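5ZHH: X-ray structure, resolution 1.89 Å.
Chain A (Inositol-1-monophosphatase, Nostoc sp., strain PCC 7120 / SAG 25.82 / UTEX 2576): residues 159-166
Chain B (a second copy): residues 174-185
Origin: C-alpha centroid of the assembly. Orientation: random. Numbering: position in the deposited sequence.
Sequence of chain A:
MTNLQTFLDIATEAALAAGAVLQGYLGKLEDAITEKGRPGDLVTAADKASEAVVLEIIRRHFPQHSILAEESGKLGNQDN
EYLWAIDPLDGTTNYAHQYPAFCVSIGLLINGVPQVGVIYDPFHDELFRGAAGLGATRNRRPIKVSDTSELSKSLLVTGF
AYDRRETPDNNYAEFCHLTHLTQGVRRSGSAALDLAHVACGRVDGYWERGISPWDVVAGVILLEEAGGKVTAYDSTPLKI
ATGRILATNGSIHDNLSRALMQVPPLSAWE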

# COMPACT_ATOMS: atom_id res chain seq x y z
N GLY A 159 8.94 4.90 -27.49
CA GLY A 159 8.31 3.64 -27.80
C GLY A 159 8.46 3.32 -29.27
O GLY A 159 8.99 4.12 -30.05
N PHE A 160 7.96 2.14 -29.65
CA PHE A 160 8.13 1.63 -31.01
C PHE A 160 6.80 1.02 -31.45
O PHE A 160 6.16 0.30 -30.68
N ALA A 161 6.37 1.37 -32.66
CA ALA A 161 5.02 1.10 -33.11
C ALA A 161 4.89 -0.33 -33.63
O ALA A 161 5.88 -1.01 -33.94
N TYR A 162 3.64 -0.79 -33.73
CA TYR A 162 3.39 -2.13 -34.24
C TYR A 162 3.84 -2.29 -35.69
O TYR A 162 4.18 -3.40 -36.12
N ASP A 163 3.87 -1.20 -36.45
CA ASP A 163 4.23 -1.25 -37.86
C ASP A 163 5.74 -1.16 -38.10
O ASP A 163 6.16 -0.99 -39.26
N ARG A 164 6.55 -1.28 -37.06
CA ARG A 164 7.97 -0.96 -37.17
C ARG A 164 8.71 -1.83 -38.18
O ARG A 164 9.75 -1.40 -38.70
N ARG A 165 8.21 -3.03 -38.47
CA ARG A 165 8.87 -3.90 -39.43
C ARG A 165 8.54 -3.56 -40.87
O ARG A 165 9.22 -4.05 -41.78
N GLU A 166 7.51 -2.74 -41.11
CA GLU A 166 7.05 -2.44 -42.46
C GLU A 166 7.53 -1.11 -42.99
O GLU A 166 7.38 -0.85 -44.19
N GLU B 174 21.91 -5.02 -31.33
CA GLU B 174 21.14 -6.06 -30.65
C GLU B 174 19.75 -5.56 -30.29
O GLU B 174 18.76 -6.28 -30.49
N PHE B 175 19.65 -4.34 -29.76
CA PHE B 175 18.35 -3.80 -29.38
C PHE B 175 17.42 -3.71 -30.59
O PHE B 175 16.24 -4.08 -30.49
N CYS B 176 17.92 -3.23 -31.73
CA CYS B 176 17.08 -3.14 -32.92
C CYS B 176 16.69 -4.52 -33.43
O CYS B 176 15.52 -4.75 -33.77
N HIS B 177 17.64 -5.44 -33.48
CA HIS B 177 17.37 -6.79 -33.97
C HIS B 177 16.29 -7.47 -33.12
O HIS B 177 15.33 -8.04 -33.65
N LEU B 178 16.43 -7.44 -31.81
CA LEU B 178 15.47 -8.10 -30.92
C LEU B 178 14.13 -7.43 -30.86
O LEU B 178 13.15 -8.04 -30.66
N THR B 179 14.10 -6.13 -31.09
CA THR B 179 12.87 -5.37 -31.12
C THR B 179 12.06 -5.77 -32.36
O THR B 179 10.90 -5.73 -32.36
N HIS B 180 12.74 -6.13 -33.44
CA HIS B 180 12.10 -6.62 -34.62
C HIS B 180 11.58 -8.05 -34.48
O HIS B 180 10.59 -8.36 -35.02
N LEU B 181 12.26 -8.88 -33.74
CA LEU B 181 11.88 -10.27 -33.61
C LEU B 181 10.96 -10.59 -32.47
O LEU B 181 10.54 -11.69 -32.38
N THR B 182 10.69 -9.64 -31.60
CA THR B 182 9.86 -9.89 -30.44
C THR B 182 8.70 -8.94 -30.27
O THR B 182 8.51 -8.09 -31.05
N GLN B 183 7.95 -9.11 -29.20
CA GLN B 183 6.88 -8.21 -28.86
C GLN B 183 7.39 -6.87 -28.32
O GLN B 183 6.67 -5.98 -28.20
N GLY B 184 8.65 -6.79 -28.00
CA GLY B 184 9.23 -5.54 -27.52
C GLY B 184 10.41 -5.80 -26.61
O GLY B 184 10.55 -6.85 -26.00
N VAL B 185 11.27 -4.80 -26.53
CA VAL B 185 12.43 -4.82 -25.64
C VAL B 185 12.30 -3.62 -24.71
O VAL B 185 12.37 -2.46 -25.16

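The contact joins an irregular segment of chain A to the last turns of a helix in chain B and the loop that follows. It buries 392 Å², counting both sides. Gly A159 has no side chain and makes no contact with the chain B stretch.

Phe A160 points toward chain B, with chi1 in the m well. Its partner is Phe B175, whose chi1 is t. Phe B175 leaves its backbone sideways, but its ring end reaches chain A. Phe A160 CE2 lies 3.6 Å from Phe B175 CZ. The two rings form an offset edge-to-face pair, with the edge of Phe B175 toward the face of Phe A160. The centroids are 5.5 Å apart and the planes meet at 62°.

Ala A161 opens a type I beta turn that ends at Arg A164. Tyr A162 (m) and Asp A163 (p) lie within this turn and make no contact with the chain B stretch. Asp A163 is hydrogen-bonded elsewhere in the structure.

Arg A164 points toward chain B. Its chi1 is p, and chi2 and chi3 are t, so the chain extends to the end of the helix. There the carbonyl of Thr B179 meets the edge of the guanidinium. Arg A164 NE donates to Thr B179 O at 2.9 Å, and Arg A164 NH2 donates to the same oxygen at 3.2 Å. Arg A164 NH1 turns back to its own turn and donates to Ala A161 O at 2.9 Å. This bond ties the guanidinium to the backbone that carries it. The hydroxyl of Thr B179 stays within the helix, with OG1 donating to Phe B175 O at 2.7 Å.

His B180 NE2 donates a weak hydrogen bond to Arg A164 O at 3.5 Å. Water 1 bridges the same two atoms: it donates to Arg A164 O at 2.8 Å and lies 3.1 Å from His B180 NE2.

Arg A165 starts sideways with chi1 m, then runs through t at chi2 and chi3, and its end comes nearer to chain B. Arg A165 NE donates to His B180 O at 2.6 Å, and Arg A165 NH1 adds a weak bond to that oxygen at 3.0 Å. The CA-to-CB bond of His B180 points away, but the end of its side chain comes nearer. Arg A165 CG sits over one face of this ring, 3.9 Å from the centroid of His B180, in a CH-pi contact. Arg A164 NH2 and Arg A165 NH1 are 3.1 Å apart; both are donors and do not bond. Arg A164 NH2 and Arg A165 NH1 each lie 2.9 Å from Thr B182 O. Glu A166 (m) points away, without contact to the chain B stretch.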

# COMPACT_ATOMS: atom_id res chain seq x y z
CB PHE A 160 9.28 0.62 -31.06
CG PHE A 160 10.57 1.20 -30.54
CD1 PHE A 160 11.41 1.93 -31.39
CD2 PHE A 160 10.92 1.08 -29.21
CE1 PHE A 160 12.57 2.49 -30.91
CE2 PHE A 160 12.08 1.65 -28.72
CZ PHE A 160 12.92 2.35 -29.57
CB ALA A 161 4.61 2.10 -34.19
CB TYR A 162 1.91 -2.48 -34.11
CG TYR A 162 1.47 -2.64 -32.67
CD1 TYR A 162 1.93 -3.70 -31.89
CD2 TYR A 162 0.58 -1.74 -32.09
CE1 TYR A 162 1.52 -3.84 -30.56
CE2 TYR A 162 0.17 -1.87 -30.77
CZ TYR A 162 0.64 -2.92 -30.02
OH TYR A 162 0.23 -3.05 -28.71
CB ASP A 163 3.52 -0.14 -38.64
CG ASP A 163 4.04 1.26 -38.30
OD1 ASP A 163 4.85 1.41 -37.36
OD2 ASP A 163 3.65 2.21 -39.00
CB ARG A 164 8.64 -1.06 -35.80
CG ARG A 164 8.60 -2.45 -35.19
CD ARG A 164 8.98 -2.40 -33.73
NE ARG A 164 8.89 -3.71 -33.09
CZ ARG A 164 7.80 -4.17 -32.49
NH1 ARG A 164 6.69 -3.43 -32.47
NH2 ARG A 164 7.80 -5.37 -31.92
CB ARG A 165 8.51 -5.36 -39.15
CG ARG A 165 8.77 -5.81 -37.72
CD ARG A 165 8.12 -7.16 -37.44
NE ARG A 165 8.36 -7.60 -36.07
CZ ARG A 165 7.55 -7.33 -35.05
NH1 ARG A 165 7.86 -7.77 -33.83
NH2 ARG A 165 6.44 -6.63 -35.24
CB GLU A 166 5.52 -2.51 -42.54
CG GLU A 166 5.00 -3.95 -42.55
CD GLU A 166 4.94 -4.57 -41.17
OE1 GLU A 166 4.34 -3.95 -40.26
OE2 GLU A 166 5.53 -5.66 -40.99
CB GLU B 174 21.87 -6.53 -29.39
CG GLU B 174 23.07 -7.46 -29.61
CD GLU B 174 24.35 -6.75 -30.04
OE1 GLU B 174 24.34 -5.51 -30.22
OE2 GLU B 174 25.37 -7.46 -30.21
CB PHE B 175 18.52 -2.42 -28.74
CG PHE B 175 17.22 -1.74 -28.39
CD1 PHE B 175 16.59 -2.00 -27.18
CD2 PHE B 175 16.62 -0.86 -29.28
CE1 PHE B 175 15.39 -1.38 -26.86
CE2 PHE B 175 15.42 -0.24 -28.98
CZ PHE B 175 14.80 -0.50 -27.76
CB CYS B 176 17.81 -2.35 -34.01
SG CYS B 176 18.18 -0.64 -33.56
CB HIS B 177 18.67 -7.60 -33.96
CG HIS B 177 18.57 -8.95 -34.61
ND1 HIS B 177 17.93 -9.16 -35.81
CD2 HIS B 177 19.05 -10.16 -34.23
CE1 HIS B 177 18.01 -10.43 -36.14
NE2 HIS B 177 18.69 -11.06 -35.20
CB LEU B 178 16.01 -8.30 -29.55
CG LEU B 178 16.74 -9.61 -29.33
CD1 LEU B 178 15.98 -10.82 -29.76
CD2 LEU B 178 18.07 -9.58 -30.01
CB THR B 179 13.07 -3.83 -31.01
OG1 THR B 179 13.69 -3.48 -29.79
CG2 THR B 179 11.80 -3.11 -31.09
CB HIS B 180 13.07 -6.58 -35.76
CG HIS B 180 12.75 -5.52 -36.75
ND1 HIS B 180 12.76 -5.74 -38.10
CD2 HIS B 180 12.40 -4.24 -36.58
CE1 HIS B 180 12.45 -4.64 -38.73
NE2 HIS B 180 12.22 -3.71 -37.83
CB LEU B 181 13.10 -11.09 -33.40
CG LEU B 181 14.09 -11.07 -34.52
CD1 LEU B 181 15.30 -11.84 -34.08
CD2 LEU B 181 13.47 -11.71 -35.71
CB THR B 182 10.68 -9.80 -29.14
OG1 THR B 182 11.05 -8.45 -28.87
CG2 THR B 182 11.89 -10.67 -29.19
CB GLN B 183 5.92 -8.83 -27.86
CG GLN B 183 5.09 -9.93 -28.43
CD GLN B 183 4.10 -10.50 -27.46
OE1 GLN B 183 4.18 -10.32 -26.30
NE2 GLN B 183 3.17 -11.22 -27.98
CB VAL B 185 13.75 -4.79 -26.42
CG1 VAL B 185 14.94 -4.87 -25.47
CG2 VAL B 185 13.81 -5.94 -27.43
O HOH W 1 12.18 -1.58 -40.04